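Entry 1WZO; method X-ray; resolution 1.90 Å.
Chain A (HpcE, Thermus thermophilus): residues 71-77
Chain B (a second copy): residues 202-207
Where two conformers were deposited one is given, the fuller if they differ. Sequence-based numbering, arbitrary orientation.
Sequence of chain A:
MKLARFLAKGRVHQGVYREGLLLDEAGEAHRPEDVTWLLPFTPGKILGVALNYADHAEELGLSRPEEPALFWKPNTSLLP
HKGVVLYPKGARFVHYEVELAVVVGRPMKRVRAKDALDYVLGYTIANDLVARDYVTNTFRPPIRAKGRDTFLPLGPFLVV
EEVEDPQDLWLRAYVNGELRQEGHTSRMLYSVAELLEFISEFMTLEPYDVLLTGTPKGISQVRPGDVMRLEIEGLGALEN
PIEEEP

Chain A 71-77: FWKPNTS
Chain B, residues 202-207: FMTLEP

How do the two backbones meet? At F71(A) and W72(A) chain A is already in a strand; P74(A) (phi/psi -69/152) precedes a 3-10 segment at 75-77. Chain B is extended without regular structure, M203(B) at -128/124 and T204(B) at -72/121. Their end-to-end directions differ by 65°, and the register falls at T76(A) and T204(B), CA to CA 6.5 Å.

Which residue of chain A is most covered? T76(A) (-72/-8), by 75 Å². In the local turn S77(A) bonds to P74(A) O, through N at 3.0 Å and, with chi1 p, through OG at 2.6 Å. T76(A) points toward chain B; its chi1 of 38° (p) sets CG2 3.4 Å from T204(B) O and 3.9 Å from E206(B) OE2, while OG1 lies 3.7 Å from M203(B) CG. The CB of E206(B) points toward chain A, with chi1 m, chi2 t and chi3 -43°; its charged end suits an exposed position.

How does M203(B) reach chain A? Its CB points sideways, but chi1 t and chi2 t extend the chain and chi3 m turns CE to 4.0 Å from P74(A) CG and 4.3 Å from W72(A) CZ3. W72(A), chi1 t and chi2 68°, meets that methyl obliquely. Apolar methionine suits a place among the buried W72(A) and P74(A).

What holds the contact, then? Packing, with 218 Å² buried and no hydrogen bonds across. T204(B), chi1 m, has OG1 satisfied elsewhere in the structure.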

# COMPACT_ATOMS: atom_id res chain seq x y z
N PHE A 71 18.98 -8.24 13.34
CA PHE A 71 18.03 -9.32 13.08
C PHE A 71 16.72 -8.70 12.63
O PHE A 71 16.48 -7.50 12.81
CB PHE A 71 17.82 -10.25 14.29
CG PHE A 71 17.19 -9.58 15.47
CD1 PHE A 71 17.97 -8.98 16.45
CD2 PHE A 71 15.80 -9.56 15.61
CE1 PHE A 71 17.39 -8.37 17.56
CE2 PHE A 71 15.20 -8.95 16.72
CZ PHE A 71 16.00 -8.35 17.69
N TRP A 72 15.86 -9.53 12.04
CA TRP A 72 14.59 -9.07 11.50
C TRP A 72 13.38 -9.51 12.28
O TRP A 72 13.37 -10.58 12.87
CB TRP A 72 14.50 -9.60 10.05
CG TRP A 72 13.16 -9.51 9.39
CD1 TRP A 72 12.50 -8.37 9.01
CD2 TRP A 72 12.36 -10.61 8.93
NE1 TRP A 72 11.34 -8.70 8.34
CE2 TRP A 72 11.24 -10.06 8.27
CE3 TRP A 72 12.49 -12.00 9.00
CZ2 TRP A 72 10.25 -10.86 7.69
CZ3 TRP A 72 11.51 -12.80 8.42
CH2 TRP A 72 10.40 -12.22 7.77
N LYS A 73 12.36 -8.64 12.30
CA LYS A 73 11.07 -8.95 12.94
C LYS A 73 10.06 -8.78 11.81
O LYS A 73 9.94 -7.69 11.24
CB LYS A 73 10.74 -7.98 14.09
CG LYS A 73 11.61 -8.15 15.35
CD LYS A 73 11.28 -9.39 16.19
CE LYS A 73 9.99 -9.23 16.98
NZ LYS A 73 9.90 -10.16 18.17
N PRO A 74 9.33 -9.85 11.46
CA PRO A 74 8.35 -9.74 10.38
C PRO A 74 7.16 -8.88 10.77
O PRO A 74 6.82 -8.77 11.94
CB PRO A 74 7.95 -11.19 10.13
CG PRO A 74 8.12 -11.82 11.46
CD PRO A 74 9.42 -11.23 11.95
N ASN A 75 6.54 -8.25 9.78
CA ASN A 75 5.38 -7.42 10.07
C ASN A 75 4.25 -8.25 10.67
O ASN A 75 3.39 -7.71 11.36
CB ASN A 75 4.93 -6.68 8.81
CG ASN A 75 5.83 -5.48 8.48
OD1 ASN A 75 5.61 -4.76 7.52
ND2 ASN A 75 6.85 -5.27 9.30
N THR A 76 4.26 -9.57 10.43
CA THR A 76 3.22 -10.43 11.00
C THR A 76 3.36 -10.64 12.51
O THR A 76 2.48 -11.22 13.14
CB THR A 76 3.15 -11.81 10.29
OG1 THR A 76 4.47 -12.26 9.96
CG2 THR A 76 2.31 -11.71 9.02
N SER A 77 4.46 -10.17 13.09
CA SER A 77 4.65 -10.29 14.54
C SER A 77 4.02 -9.07 15.23
O SER A 77 3.73 -9.11 16.42
CB SER A 77 6.14 -10.36 14.91
OG SER A 77 6.85 -9.19 14.52
N PHE B 202 4.52 -21.13 12.63
CA PHE B 202 4.64 -20.04 13.61
C PHE B 202 4.51 -18.64 13.00
O PHE B 202 4.31 -17.66 13.73
CB PHE B 202 6.00 -20.15 14.34
CG PHE B 202 7.20 -19.93 13.44
CD1 PHE B 202 7.62 -18.64 13.14
CD2 PHE B 202 7.88 -21.00 12.89
CE1 PHE B 202 8.71 -18.42 12.29
CE2 PHE B 202 8.97 -20.80 12.04
CZ PHE B 202 9.39 -19.51 11.74
N MET B 203 4.59 -18.55 11.68
CA MET B 203 4.52 -17.26 10.99
C MET B 203 3.48 -17.29 9.87
O MET B 203 3.56 -18.13 8.98
CB MET B 203 5.89 -16.93 10.39
CG MET B 203 5.96 -15.60 9.64
SD MET B 203 7.51 -15.38 8.75
CE MET B 203 8.71 -15.57 10.06
N THR B 204 2.52 -16.37 9.91
CA THR B 204 1.51 -16.31 8.87
C THR B 204 2.09 -15.79 7.56
O THR B 204 2.64 -14.69 7.51
CB THR B 204 0.34 -15.39 9.28
OG1 THR B 204 -0.28 -15.90 10.46
CG2 THR B 204 -0.71 -15.32 8.16
N LEU B 205 2.00 -16.59 6.49
CA LEU B 205 2.51 -16.14 5.20
C LEU B 205 1.32 -15.58 4.44
O LEU B 205 0.25 -16.18 4.42
CB LEU B 205 3.15 -17.29 4.42
CG LEU B 205 4.39 -17.92 5.07
CD1 LEU B 205 4.92 -19.05 4.20
CD2 LEU B 205 5.46 -16.86 5.28
N GLU B 206 1.51 -14.42 3.82
CA GLU B 206 0.43 -13.77 3.10
C GLU B 206 0.67 -13.81 1.60
O GLU B 206 1.79 -14.04 1.15
CB GLU B 206 0.33 -12.31 3.58
CG GLU B 206 0.28 -12.19 5.10
CD GLU B 206 0.38 -10.76 5.60
OE1 GLU B 206 1.21 -9.99 5.07
OE2 GLU B 206 -0.37 -10.41 6.54
N PRO B 207 -0.39 -13.58 0.80
CA PRO B 207 -0.24 -13.59 -0.66
C PRO B 207 0.89 -12.64 -1.07
O PRO B 207 0.97 -11.52 -0.58
CB PRO B 207 -1.60 -13.11 -1.16
CG PRO B 207 -2.54 -13.70 -0.13
CD PRO B 207 -1.80 -13.39 1.17